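Local structure of alpha-actinin-like protein 1 (Schizosaccharomyces pombe, 5BVR) at residues R14-W19 against R202-D208; I108-I112 against R218-T222; T156-C162 against N186-F191; L164-H168 against F231-D235; A190-A194 against Y223-Y227. The protein binds actin filaments, through the N-terminal pair of calponin-homology domains described here, and takes part in actin-ring formation, cytokinesis and septation. All coordinates share one frame; numbering follows the deposited sequence. Where two conformers were deposited one is given.

Overall arrangement
Contacts 1 and 2 join the first calponin-homology (CH) domain to the second, and contacts 3, 4 and 5 lie within the second. Helix 217-234 runs through contacts 2, 4 and 5. Contact 1 adds helix 11-25 and the loop and first turn of helix 206-209. Its centre is about 11 Å from those of contacts 2 and 5. Contacts 3 and 5 share Ala190 and Phe191 on helix 183-198, with centres about 9 Å apart. The centre of contact 4 is about 21 Å from those of contacts 1 and 2. Along the chain contact 5 is nested within contact 4, while contacts 1 and 2 cross. The two domains meet in one compact actin-binding unit.

Contact 1 (R14-W19 against R202-D208); sequences RTFTKW and RLIEVED
Lys18 of helix 11-25 reaches over to the loop 202-205 and ends among polar groups. Its CB rests 4.0 Å from Leu203 CD2. CD passes the carbonyl oxygens of Arg202 and Leu203. Lys18 CE lies 3.5 Å from Leu203 O. The chain bends at chi3 (-99°), and this turns NZ in beside the loop. Lys18 NZ makes a weak hydrogen bond to Leu203 O at 3.4 Å. It also donates hydrogen bonds to three waters, which in turn donate to Arg202 O, Glu205 OE2 and Asp208 OD2. A long salt bridge of 3.7 Å joins Lys18 NZ to Glu205 OE2. One turn earlier, Arg14 grips Asp208 end-on. Its NH2 meets OD1 of Asp208 at 2.9 Å, close to the guanidinium plane but from above the carboxylate. NH1 of Arg14 uses the syn lone pair of Asp208 OD2 at 3.1 Å. That same oxygen accepts from the backbone N of Glu205 at 2.9 Å, which probably holds the carboxylate in place. An asparagine in place of Asp208 would probably leave Arg14 without its charged mate. Thr15 OG1, bonded to Val11 O, accepts from a water shared with Lys18. Leu203 CD1 lies at the edge of the Trp19 ring. The segments belong to the two CH domains, and the Arg14-Asp208 salt bridge and the water-linked Lys18 tie the two together in a compact tandem-CH actin-binding domain.

Contact 2 (I108-I112 against R218-T222); sequences IWTLI and RSIMT
Trp109 holds CG anti to its backbone N (chi1 174°), which sends the indole out from helix 101-117 to meet Arg218. The Arg218 chain is extended from CG to NE and runs over the indole from the six-membered ring to the five-membered one. CB of Arg218 sits by the six-membered ring, with CG next over the middle of the indole. CD stands over the five-membered ring, 3.6 Å from its centroid, in a CH-pi contact. The guanidinium then lies flat on the indole, with the planes 13° apart. Its CZ is 3.2 Å from Trp109 CD1, and the cation-pi contact with the five-membered ring is off-centre. Two donors, Trp109 NE1 and Arg218 NE, pass each other here at 3.4 Å without bonding. The pair lies at the interface of the two CH domains. Segment 108-112 is the end of the actin-binding region of the first domain, and helix 218-222 crosses it at 33° from the second. Arg218 also belongs, with Asp216, to a zinc site. At the indole edge, Met221 CE comes within 3.8 Å of Trp109 CH2, and its sulfur makes an oblique Met-aromatic contact. Thr222 OG1 is also at the edge, 3.7 Å from Trp109 CZ3. Thr222 OG1 donates to Arg218 O at 2.8 Å and also lies 3.6 Å from Ile112 CG2. Phe16 and Trp19 of helix 11-25 pack on Ile112.

Contact 3 (T156-C162 against N186-F191); sequences TNGLAFC and NMQLAF
Helices 159-168 and 183-198 pack together here in the core of the second CH domain, and the first of them starts at the contact. Phe161 and Phe191 form an edge-to-face, or T-shaped, pair, with centroids 5.2 Å apart and planes at 81°. The edge of Phe191 makes the approach: its CE1 stands over the face of Phe161, displaced to the rim, 3.7 Å from CD2. Phe161 CG is anti to the carbonyl carbon (chi1 -71°), which places the ring across from helix 183-198. Its CB meanwhile packs on Ala190 CB at 3.7 Å. The ring also meets Trp155 and Tyr223 of the same domain. An alanine in place of Phe161 would probably open a gap where the ring stood and leave Phe191 CE1 without the face it meets. Gly158 occupies the N-cap position of helix 159-168. Its CA is 4.3 Å from Met187 CA, a close approach of the backbones that suits a residue with no side chain. Its backbone angles by themselves also call for glycine. Just before it, Asn157 makes an Asx turn, its OD1 accepting from Leu159 N at 2.9 Å. Cys162 SG lies 3.2 Å from Asn186 O and also touches Ala190 CB. Asn186 ND2 bonds to Asp179 O. It also donates to a water at 2.7 Å, and that water donates in turn to Asn157 O.

Contact 4 (L164-H168 against F231-D235); sequences LIHQH and FSTLD. With ZN (zinc ion), chain B.
His168 and Asp235 hold one zinc ion between them where two helices of the second CH domain end. The site joins the last residue of helix 159-168 to the residue just after helix 217-234. Zinc is bound by His168 ND1 at 1.9 Å and by Asp235 OD2 at 2.0 Å. Two waters complete the four ligands found. The other carboxylate oxygen, Asp235 OD1, accepts from a further water that also donates to His168 O, so the acid is tied to the helix end as well. A chi1 of 168° turns the His168 ring away from its backbone N and over Phe231. The two rings stack face to face, with centroids 4.0 Å apart and planes at 7°. Phe231 thus backs the metal-binding imidazole and is likely to fix its tilt. Phe231 itself is a knob among Leu164, Ile165, Gln167 and His168, with CE2 3.3 Å from Leu164 O. Ile198 and Ile200 also touch it. Further out, Gln167 NE2 donates to a zinc-bound water at 3.3 Å. The same NE2 donates to Leu164 O at 2.9 Å, in the carbonyl plane and on a lone pair.

Contact 5 (A190-A194 against Y223-Y227); sequences AFDIA and YVAEY
This is a buried aromatic contact inside the second CH domain, where helix 183-198 faces helix 217-234. The short segments run at 47° and their axes stay 12.5 Å apart, so long side chains bridge the distance. Tyr223 does most of this. With chi1 at 180°, its ring stretches away from the backbone N and across to Phe191. It comes edge first onto the face of Phe191, with centroids 5.0 Å apart and planes at 71°. CE2 of Tyr223 leads, 3.5 Å from Phe191 CE1, and its OH lies 3.4 Å from Phe191 CD1. Phe191 therefore takes a ring edge on its face here, while its own edge is used against Phe161. One turn on, Tyr227 brings its OH beside Ala194 CB, at 3.5 Å. The small methyl is consistent with the close approach of the hydroxyl, near Ala190. The two hydroxyls are joined: Tyr227 OH donates to Tyr223 OH at 2.9 Å. Tyr223 OH then donates to a water at 2.7 Å, and that water donates to Phe191 O. Ile204 also packs on both Phe191 and Tyr223. The hydrogen bonds thus run in one direction, from Tyr227 through Tyr223 and the water to the backbone of helix 183-198. This relay satisfies two hydroxyls in a buried contact and is likely to hold both tyrosine rings in their rotation.

Contact 1 (R14-W19 against R202-D208)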
# COMPACT_ATOMS: atom_id res chain seq x y z
N ARG A 14 10.03 3.01 -0.86
CA ARG A 14 9.61 3.81 0.26
C ARG A 14 8.16 3.56 0.59
O ARG A 14 7.79 3.45 1.76
CB ARG A 14 9.91 5.28 0.02
CG ARG A 14 11.42 5.54 0.14
CD ARG A 14 11.77 7.00 -0.11
NE ARG A 14 11.57 7.39 -1.49
CZ ARG A 14 10.56 8.14 -1.94
NH1 ARG A 14 9.64 8.62 -1.11
NH2 ARG A 14 10.51 8.41 -3.23
N THR A 15 7.32 3.44 -0.43
CA THR A 15 5.89 3.25 -0.19
C THR A 15 5.61 1.90 0.44
O THR A 15 4.83 1.79 1.40
CB THR A 15 5.10 3.37 -1.51
OG1 THR A 15 5.30 4.68 -2.07
CG2 THR A 15 3.63 3.19 -1.28
N PHE A 16 6.24 0.87 -0.10
CA PHE A 16 6.09 -0.48 0.45
C PHE A 16 6.63 -0.56 1.87
O PHE A 16 6.05 -1.26 2.69
CB PHE A 16 6.79 -1.53 -0.43
CG PHE A 16 6.06 -1.85 -1.73
CD1 PHE A 16 4.96 -1.10 -2.19
CD2 PHE A 16 6.51 -2.90 -2.53
CE1 PHE A 16 4.33 -1.42 -3.40
CE2 PHE A 16 5.88 -3.21 -3.75
CZ PHE A 16 4.77 -2.46 -4.17
N THR A 17 7.72 0.14 2.16
CA THR A 17 8.26 0.17 3.52
C THR A 17 7.26 0.82 4.45
O THR A 17 6.98 0.31 5.54
CB THR A 17 9.59 0.93 3.57
OG1 THR A 17 10.53 0.24 2.75
CG2 THR A 17 10.14 1.03 4.99
N LYS A 18 6.68 1.94 4.04
CA LYS A 18 5.70 2.62 4.88
C LYS A 18 4.47 1.73 5.11
O LYS A 18 3.94 1.66 6.23
CB LYS A 18 5.32 3.98 4.28
CG LYS A 18 6.40 5.05 4.52
CD LYS A 18 6.13 6.36 3.81
CE LYS A 18 6.94 6.43 2.53
NZ LYS A 18 6.76 7.70 1.77
N TRP A 19 4.02 1.02 4.06
CA TRP A 19 2.89 0.11 4.18
C TRP A 19 3.22 -1.00 5.21
O TRP A 19 2.43 -1.26 6.12
CB TRP A 19 2.54 -0.48 2.81
CG TRP A 19 1.48 -1.52 2.91
CD1 TRP A 19 0.12 -1.33 2.93
CD2 TRP A 19 1.70 -2.92 3.04
NE1 TRP A 19 -0.51 -2.55 3.03
CE2 TRP A 19 0.43 -3.54 3.12
CE3 TRP A 19 2.83 -3.73 3.08
CZ2 TRP A 19 0.29 -4.92 3.22
CZ3 TRP A 19 2.68 -5.08 3.18
CH2 TRP A 19 1.42 -5.67 3.27
N ARG A 202 0.03 8.27 5.44
CA ARG A 202 0.68 8.94 4.33
C ARG A 202 1.72 8.02 3.70
O ARG A 202 2.91 8.12 3.99
CB ARG A 202 1.36 10.20 4.84
CG ARG A 202 2.08 11.01 3.79
CD ARG A 202 2.85 12.13 4.44
NE ARG A 202 1.92 13.07 5.05
CZ ARG A 202 1.41 14.13 4.43
NH1 ARG A 202 1.75 14.41 3.18
NH2 ARG A 202 0.56 14.91 5.07
N LEU A 203 1.27 7.12 2.83
CA LEU A 203 2.15 6.13 2.25
C LEU A 203 3.02 6.66 1.11
O LEU A 203 4.00 6.01 0.77
CB LEU A 203 1.37 4.91 1.73
CG LEU A 203 0.54 4.19 2.80
CD1 LEU A 203 -0.06 2.93 2.21
CD2 LEU A 203 1.35 3.82 4.07
N ILE A 204 2.62 7.79 0.51
CA ILE A 204 3.37 8.39 -0.60
C ILE A 204 3.59 9.86 -0.33
O ILE A 204 2.78 10.52 0.29
CB ILE A 204 2.68 8.18 -1.96
CG1 ILE A 204 1.28 8.80 -1.99
CG2 ILE A 204 2.62 6.72 -2.29
CD1 ILE A 204 0.57 8.64 -3.32
N GLU A 205 4.72 10.37 -0.81
CA GLU A 205 5.04 11.78 -0.66
C GLU A 205 4.41 12.53 -1.83
O GLU A 205 4.21 11.96 -2.92
CB GLU A 205 6.55 12.00 -0.69
CG GLU A 205 7.37 11.13 0.26
CD GLU A 205 7.32 11.60 1.68
OE1 GLU A 205 6.55 12.54 1.97
OE2 GLU A 205 8.06 11.04 2.52
N VAL A 206 4.09 13.79 -1.60
CA VAL A 206 3.54 14.61 -2.66
C VAL A 206 4.44 14.56 -3.91
O VAL A 206 3.95 14.37 -5.04
CB VAL A 206 3.35 16.07 -2.17
CG1 VAL A 206 3.09 17.02 -3.34
CG2 VAL A 206 2.23 16.11 -1.14
N GLU A 207 5.76 14.70 -3.71
CA GLU A 207 6.68 14.74 -4.84
C GLU A 207 6.76 13.40 -5.58
O GLU A 207 7.26 13.33 -6.70
CB GLU A 207 8.05 15.26 -4.41
CG GLU A 207 8.75 14.45 -3.32
CD GLU A 207 8.41 14.88 -1.89
OE1 GLU A 207 7.34 15.49 -1.65
OE2 GLU A 207 9.24 14.61 -0.99
N ASP A 208 6.25 12.33 -4.96
CA ASP A 208 6.32 11.03 -5.60
C ASP A 208 5.28 10.89 -6.72
O ASP A 208 5.38 10.01 -7.56
CB ASP A 208 6.11 9.89 -4.60
CG ASP A 208 7.20 9.80 -3.54
OD1 ASP A 208 8.33 10.23 -3.82
OD2 ASP A 208 6.90 9.26 -2.43
O HOH W 1 9.35 8.66 1.84
O HOH W 2 6.63 6.91 -0.93
O HOH W 3 4.99 9.50 2.76

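Contact 2 (I108-I112 against R218-T222)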
# COMPACT_ATOMS: atom_id res chain seq x y z
N ILE A 108 6.56 -8.30 -1.62
CA ILE A 108 5.72 -7.40 -0.86
C ILE A 108 4.50 -7.00 -1.70
O ILE A 108 3.39 -6.94 -1.18
CB ILE A 108 6.49 -6.18 -0.35
CG1 ILE A 108 7.57 -6.66 0.63
CG2 ILE A 108 5.55 -5.19 0.31
CD1 ILE A 108 8.53 -5.63 1.01
N TRP A 109 4.69 -6.75 -2.99
CA TRP A 109 3.53 -6.44 -3.83
C TRP A 109 2.52 -7.59 -3.83
O TRP A 109 1.33 -7.38 -3.71
CB TRP A 109 3.94 -6.10 -5.26
CG TRP A 109 2.74 -5.93 -6.15
CD1 TRP A 109 2.39 -6.70 -7.22
CD2 TRP A 109 1.68 -4.96 -5.99
NE1 TRP A 109 1.21 -6.27 -7.75
CE2 TRP A 109 0.75 -5.20 -7.02
CE3 TRP A 109 1.45 -3.92 -5.09
CZ2 TRP A 109 -0.40 -4.44 -7.18
CZ3 TRP A 109 0.31 -3.15 -5.25
CH2 TRP A 109 -0.61 -3.42 -6.29
N THR A 110 3.01 -8.83 -3.89
CA THR A 110 2.13 -9.97 -3.86
C THR A 110 1.26 -9.95 -2.58
O THR A 110 0.07 -10.25 -2.64
CB THR A 110 2.96 -11.27 -3.96
OG1 THR A 110 3.53 -11.33 -5.27
CG2 THR A 110 2.09 -12.50 -3.78
N LEU A 111 1.88 -9.56 -1.47
CA LEU A 111 1.18 -9.48 -0.18
C LEU A 111 0.20 -8.31 -0.15
O LEU A 111 -0.90 -8.45 0.33
CB LEU A 111 2.18 -9.39 0.97
CG LEU A 111 3.18 -10.55 1.08
CD1 LEU A 111 4.07 -10.33 2.28
CD2 LEU A 111 2.46 -11.88 1.20
N ILE A 112 0.59 -7.16 -0.71
CA ILE A 112 -0.32 -6.02 -0.78
C ILE A 112 -1.52 -6.42 -1.63
O ILE A 112 -2.68 -6.17 -1.28
CB ILE A 112 0.42 -4.78 -1.34
CG1 ILE A 112 1.41 -4.28 -0.30
CG2 ILE A 112 -0.59 -3.65 -1.64
CD1 ILE A 112 2.41 -3.24 -0.85
N ARG A 218 2.00 0.65 -8.67
CA ARG A 218 1.77 -0.14 -7.47
C ARG A 218 1.74 0.73 -6.22
O ARG A 218 0.94 0.48 -5.33
CB ARG A 218 2.83 -1.22 -7.36
CG ARG A 218 2.69 -2.27 -8.44
CD ARG A 218 3.81 -3.32 -8.47
NE ARG A 218 3.49 -4.34 -9.46
CZ ARG A 218 4.15 -5.49 -9.62
NH1 ARG A 218 5.20 -5.78 -8.85
NH2 ARG A 218 3.75 -6.35 -10.54
N SER A 219 2.59 1.74 -6.15
CA SER A 219 2.57 2.66 -5.04
C SER A 219 1.23 3.40 -4.93
O SER A 219 0.64 3.55 -3.86
CB SER A 219 3.72 3.65 -5.14
OG SER A 219 4.96 2.98 -5.10
N ILE A 220 0.76 3.92 -6.05
CA ILE A 220 -0.50 4.64 -6.08
C ILE A 220 -1.62 3.70 -5.65
O ILE A 220 -2.46 4.07 -4.81
CB ILE A 220 -0.76 5.33 -7.44
CG1 ILE A 220 0.20 6.50 -7.58
CG2 ILE A 220 -2.22 5.76 -7.56
CD1 ILE A 220 0.22 7.09 -8.98
N MET A 221 -1.67 2.51 -6.22
CA MET A 221 -2.70 1.54 -5.84
C MET A 221 -2.68 1.26 -4.34
O MET A 221 -3.73 1.17 -3.71
CB MET A 221 -2.51 0.24 -6.57
CG MET A 221 -2.83 0.30 -8.06
SD MET A 221 -2.55 -1.27 -8.91
CE MET A 221 -3.74 -2.23 -7.99
N THR A 222 -1.50 1.08 -3.79
CA THR A 222 -1.38 0.78 -2.37
C THR A 222 -2.01 1.90 -1.54
O THR A 222 -2.72 1.62 -0.55
CB THR A 222 0.10 0.60 -1.97
OG1 THR A 222 0.66 -0.47 -2.74
CG2 THR A 222 0.25 0.24 -0.48

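Contact 3 (T156-C162 against N186-F191)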
# COMPACT_ATOMS: atom_id res chain seq x y z
N THR A 156 -2.01 12.42 -10.93
CA THR A 156 -0.84 13.28 -10.76
C THR A 156 -1.16 14.77 -10.61
O THR A 156 -0.31 15.53 -10.17
CB THR A 156 0.18 13.07 -11.90
OG1 THR A 156 -0.40 13.42 -13.16
CG2 THR A 156 0.67 11.60 -11.90
N ASN A 157 -2.39 15.19 -10.89
CA ASN A 157 -2.73 16.61 -10.71
C ASN A 157 -3.38 16.94 -9.37
O ASN A 157 -3.75 18.09 -9.13
CB ASN A 157 -3.55 17.16 -11.88
CG ASN A 157 -5.00 16.69 -11.88
OD1 ASN A 157 -5.49 16.13 -10.92
ND2 ASN A 157 -5.70 16.92 -12.97
N GLY A 158 -3.53 15.93 -8.50
CA GLY A 158 -4.08 16.17 -7.16
C GLY A 158 -5.59 16.14 -7.03
O GLY A 158 -6.11 15.97 -5.92
N LEU A 159 -6.30 16.32 -8.13
CA LEU A 159 -7.74 16.57 -8.05
C LEU A 159 -8.52 15.32 -7.70
O LEU A 159 -9.52 15.42 -6.97
CB LEU A 159 -8.29 17.18 -9.33
CG LEU A 159 -7.86 18.61 -9.59
CD1 LEU A 159 -8.36 19.09 -10.96
CD2 LEU A 159 -8.33 19.55 -8.48
N ALA A 160 -8.11 14.16 -8.22
CA ALA A 160 -8.86 12.94 -7.89
C ALA A 160 -8.84 12.66 -6.38
O ALA A 160 -9.86 12.29 -5.80
CB ALA A 160 -8.35 11.73 -8.68
N PHE A 161 -7.67 12.83 -5.74
CA PHE A 161 -7.58 12.66 -4.30
C PHE A 161 -8.50 13.66 -3.60
O PHE A 161 -9.23 13.29 -2.68
CB PHE A 161 -6.15 12.83 -3.77
CG PHE A 161 -5.22 11.71 -4.14
CD1 PHE A 161 -5.41 10.44 -3.63
CD2 PHE A 161 -4.13 11.94 -4.95
CE1 PHE A 161 -4.53 9.40 -3.94
CE2 PHE A 161 -3.24 10.88 -5.25
CZ PHE A 161 -3.47 9.63 -4.75
N CYS A 162 -8.46 14.92 -4.04
CA CYS A 162 -9.31 15.94 -3.41
C CYS A 162 -10.79 15.63 -3.60
O CYS A 162 -11.58 15.82 -2.67
CB CYS A 162 -9.01 17.33 -3.95
SG CYS A 162 -7.40 18.00 -3.41
N ASN A 186 -2.79 21.27 -3.87
CA ASN A 186 -3.99 20.44 -3.77
C ASN A 186 -3.64 19.02 -3.35
O ASN A 186 -4.32 18.44 -2.53
CB ASN A 186 -4.74 20.47 -5.08
CG ASN A 186 -5.33 21.84 -5.37
OD1 ASN A 186 -5.43 22.68 -4.47
ND2 ASN A 186 -5.75 22.05 -6.61
N MET A 187 -2.57 18.46 -3.90
CA MET A 187 -2.08 17.14 -3.49
C MET A 187 -1.75 17.14 -2.00
O MET A 187 -2.11 16.23 -1.24
CB MET A 187 -0.81 16.77 -4.28
CG MET A 187 -0.38 15.30 -4.15
SD MET A 187 -1.37 14.22 -5.18
CE MET A 187 -0.74 14.64 -6.81
N GLN A 188 -1.01 18.15 -1.57
CA GLN A 188 -0.59 18.25 -0.18
C GLN A 188 -1.82 18.35 0.73
O GLN A 188 -1.90 17.69 1.77
CB GLN A 188 0.29 19.48 -0.01
CG GLN A 188 0.84 19.67 1.39
CD GLN A 188 1.88 18.64 1.73
OE1 GLN A 188 2.90 18.51 1.05
NE2 GLN A 188 1.64 17.87 2.80
N LEU A 189 -2.79 19.17 0.32
CA LEU A 189 -4.03 19.33 1.08
C LEU A 189 -4.73 17.98 1.27
O LEU A 189 -5.08 17.60 2.40
CB LEU A 189 -4.96 20.31 0.35
CG LEU A 189 -6.25 20.66 1.08
CD1 LEU A 189 -5.97 21.49 2.31
CD2 LEU A 189 -7.20 21.38 0.12
N ALA A 190 -4.92 17.25 0.18
CA ALA A 190 -5.58 15.95 0.25
C ALA A 190 -4.83 15.00 1.17
O ALA A 190 -5.43 14.37 2.03
CB ALA A 190 -5.73 15.35 -1.13
N PHE A 191 -3.52 14.87 0.99
CA PHE A 191 -2.76 13.94 1.81
C PHE A 191 -2.85 14.32 3.28
O PHE A 191 -2.95 13.43 4.13
CB PHE A 191 -1.29 13.90 1.38
CG PHE A 191 -1.05 13.26 0.03
CD1 PHE A 191 -2.09 12.84 -0.80
CD2 PHE A 191 0.25 13.05 -0.40
CE1 PHE A 191 -1.80 12.24 -2.04
CE2 PHE A 191 0.52 12.47 -1.61
CZ PHE A 191 -0.51 12.06 -2.43
O HOH W 4 -5.02 20.47 -8.73

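Contact 4 (L164-H168 against F231-D235)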
# COMPACT_ATOMS: atom_id res chain seq x y z
N LEU A 164 -12.19 12.66 -4.06
CA LEU A 164 -12.58 11.52 -3.23
C LEU A 164 -12.90 11.98 -1.82
O LEU A 164 -13.88 11.54 -1.24
CB LEU A 164 -11.47 10.48 -3.20
CG LEU A 164 -11.37 9.52 -4.37
CD1 LEU A 164 -10.14 8.62 -4.19
CD2 LEU A 164 -12.60 8.66 -4.52
N ILE A 165 -12.06 12.84 -1.27
CA ILE A 165 -12.25 13.34 0.09
C ILE A 165 -13.51 14.19 0.15
O ILE A 165 -14.36 14.01 1.04
CB ILE A 165 -11.04 14.15 0.56
CG1 ILE A 165 -9.84 13.21 0.70
CG2 ILE A 165 -11.34 14.82 1.90
CD1 ILE A 165 -8.54 13.93 0.93
N HIS A 166 -13.64 15.13 -0.78
CA HIS A 166 -14.80 16.01 -0.78
C HIS A 166 -16.14 15.26 -0.85
O HIS A 166 -17.10 15.61 -0.14
CB HIS A 166 -14.69 17.01 -1.93
CG HIS A 166 -15.87 17.90 -2.08
ND1 HIS A 166 -16.74 17.79 -3.15
CD2 HIS A 166 -16.34 18.91 -1.32
CE1 HIS A 166 -17.69 18.70 -3.03
NE2 HIS A 166 -17.46 19.41 -1.93
N GLN A 167 -16.24 14.25 -1.71
CA GLN A 167 -17.52 13.58 -1.88
C GLN A 167 -17.87 12.76 -0.64
O GLN A 167 -19.05 12.59 -0.31
CB GLN A 167 -17.60 12.74 -3.14
CG GLN A 167 -16.59 11.63 -3.25
CD GLN A 167 -17.01 10.39 -2.51
OE1 GLN A 167 -18.20 10.04 -2.51
NE2 GLN A 167 -16.03 9.70 -1.92
N HIS A 168 -16.84 12.32 0.08
CA HIS A 168 -17.05 11.54 1.29
C HIS A 168 -17.33 12.45 2.49
O HIS A 168 -18.18 12.13 3.34
CB HIS A 168 -15.82 10.65 1.50
CG HIS A 168 -15.75 10.00 2.85
ND1 HIS A 168 -16.57 8.95 3.24
CD2 HIS A 168 -14.95 10.29 3.90
CE1 HIS A 168 -16.22 8.60 4.48
NE2 HIS A 168 -15.27 9.41 4.90
N PHE A 231 -12.80 4.78 3.96
CA PHE A 231 -14.08 5.39 3.66
C PHE A 231 -15.19 4.36 3.90
O PHE A 231 -16.23 4.67 4.49
CB PHE A 231 -14.16 5.88 2.21
CG PHE A 231 -13.36 7.11 1.91
CD1 PHE A 231 -12.52 7.70 2.83
CD2 PHE A 231 -13.51 7.71 0.67
CE1 PHE A 231 -11.81 8.86 2.50
CE2 PHE A 231 -12.81 8.87 0.35
CZ PHE A 231 -11.96 9.43 1.27
N SER A 232 -14.98 3.15 3.39
CA SER A 232 -16.01 2.11 3.50
C SER A 232 -16.32 1.80 4.97
O SER A 232 -17.47 1.64 5.36
CB SER A 232 -15.60 0.85 2.77
OG SER A 232 -15.46 1.08 1.37
N THR A 233 -15.28 1.70 5.78
CA THR A 233 -15.45 1.39 7.20
C THR A 233 -16.16 2.52 7.91
O THR A 233 -17.10 2.29 8.68
CB THR A 233 -14.09 1.12 7.83
OG1 THR A 233 -13.55 -0.06 7.22
CG2 THR A 233 -14.20 0.90 9.34
N LEU A 234 -15.74 3.75 7.61
CA LEU A 234 -16.32 4.90 8.27
C LEU A 234 -17.77 5.11 7.85
O LEU A 234 -18.55 5.69 8.62
CB LEU A 234 -15.48 6.14 8.02
CG LEU A 234 -14.13 6.15 8.74
CD1 LEU A 234 -13.16 7.20 8.14
CD2 LEU A 234 -14.32 6.38 10.24
N ASP A 235 -18.13 4.67 6.64
CA ASP A 235 -19.49 4.82 6.13
C ASP A 235 -20.47 3.72 6.56
O ASP A 235 -21.64 3.78 6.18
CB ASP A 235 -19.47 4.92 4.61
CG ASP A 235 -18.86 6.21 4.12
OD1 ASP A 235 -18.76 7.19 4.89
OD2 ASP A 235 -18.46 6.23 2.95
ZN ZN B . -17.80 7.94 2.24
O HOH W 5 -17.03 7.36 0.17
O HOH W 6 -19.00 10.19 5.21
O HOH W 7 -19.43 9.10 1.96

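Contact 5 (A190-A194 against Y223-Y227)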
# COMPACT_ATOMS: atom_id res chain seq x y z
N ALA A 190 -4.92 17.25 0.18
CA ALA A 190 -5.58 15.95 0.25
C ALA A 190 -4.83 15.00 1.17
O ALA A 190 -5.43 14.37 2.03
CB ALA A 190 -5.73 15.35 -1.13
N PHE A 191 -3.52 14.87 0.99
CA PHE A 191 -2.76 13.94 1.81
C PHE A 191 -2.85 14.32 3.28
O PHE A 191 -2.95 13.43 4.13
CB PHE A 191 -1.29 13.90 1.38
CG PHE A 191 -1.05 13.26 0.03
CD1 PHE A 191 -2.09 12.84 -0.80
CD2 PHE A 191 0.25 13.05 -0.40
CE1 PHE A 191 -1.80 12.24 -2.04
CE2 PHE A 191 0.52 12.47 -1.61
CZ PHE A 191 -0.51 12.06 -2.43
N ASP A 192 -2.82 15.61 3.57
CA ASP A 192 -2.88 16.10 4.96
C ASP A 192 -4.24 15.84 5.58
O ASP A 192 -4.35 15.34 6.71
CB ASP A 192 -2.61 17.61 5.00
CG ASP A 192 -1.16 17.97 4.76
OD1 ASP A 192 -0.30 17.07 4.79
OD2 ASP A 192 -0.89 19.18 4.56
N ILE A 193 -5.30 16.16 4.86
CA ILE A 193 -6.64 15.95 5.37
C ILE A 193 -6.93 14.46 5.55
O ILE A 193 -7.47 14.05 6.59
CB ILE A 193 -7.68 16.60 4.46
CG1 ILE A 193 -7.55 18.12 4.53
CG2 ILE A 193 -9.08 16.19 4.87
CD1 ILE A 193 -8.37 18.85 3.49
N ALA A 194 -6.59 13.65 4.56
CA ALA A 194 -6.73 12.19 4.67
C ALA A 194 -6.08 11.66 5.94
O ALA A 194 -6.66 10.85 6.67
CB ALA A 194 -6.12 11.52 3.45
N TYR A 223 -1.73 3.15 -1.89
CA TYR A 223 -2.22 4.30 -1.16
C TYR A 223 -3.75 4.49 -1.37
O TYR A 223 -4.51 4.67 -0.41
CB TYR A 223 -1.43 5.56 -1.54
CG TYR A 223 -1.88 6.80 -0.81
CD1 TYR A 223 -1.86 6.89 0.57
CD2 TYR A 223 -2.30 7.90 -1.52
CE1 TYR A 223 -2.30 8.05 1.22
CE2 TYR A 223 -2.74 9.06 -0.87
CZ TYR A 223 -2.73 9.13 0.48
OH TYR A 223 -3.18 10.27 1.12
N VAL A 224 -4.21 4.40 -2.62
CA VAL A 224 -5.62 4.59 -2.92
C VAL A 224 -6.44 3.51 -2.22
O VAL A 224 -7.56 3.78 -1.75
CB VAL A 224 -5.86 4.58 -4.43
CG1 VAL A 224 -7.35 4.50 -4.74
CG2 VAL A 224 -5.25 5.82 -5.05
N ALA A 225 -5.92 2.28 -2.10
CA ALA A 225 -6.64 1.23 -1.37
C ALA A 225 -6.95 1.65 0.07
O ALA A 225 -7.97 1.22 0.65
CB ALA A 225 -5.83 -0.08 -1.36
N GLU A 226 -6.10 2.48 0.67
CA GLU A 226 -6.36 2.98 2.04
C GLU A 226 -7.63 3.82 2.07
O GLU A 226 -8.37 3.78 3.05
CB GLU A 226 -5.20 3.81 2.61
CG GLU A 226 -3.88 3.05 2.78
CD GLU A 226 -3.83 2.12 3.97
OE1 GLU A 226 -4.73 2.19 4.83
OE2 GLU A 226 -2.87 1.32 4.04
N TYR A 227 -7.87 4.59 1.02
CA TYR A 227 -9.10 5.36 0.91
C TYR A 227 -10.32 4.46 0.85
O TYR A 227 -11.30 4.67 1.56
CB TYR A 227 -9.09 6.27 -0.33
CG TYR A 227 -8.19 7.49 -0.21
CD1 TYR A 227 -6.81 7.36 -0.09
CD2 TYR A 227 -8.71 8.77 -0.27
CE1 TYR A 227 -6.00 8.48 0.02
CE2 TYR A 227 -7.91 9.88 -0.16
CZ TYR A 227 -6.55 9.73 -0.03
OH TYR A 227 -5.79 10.86 0.07
O HOH W 8 -2.80 10.54 3.75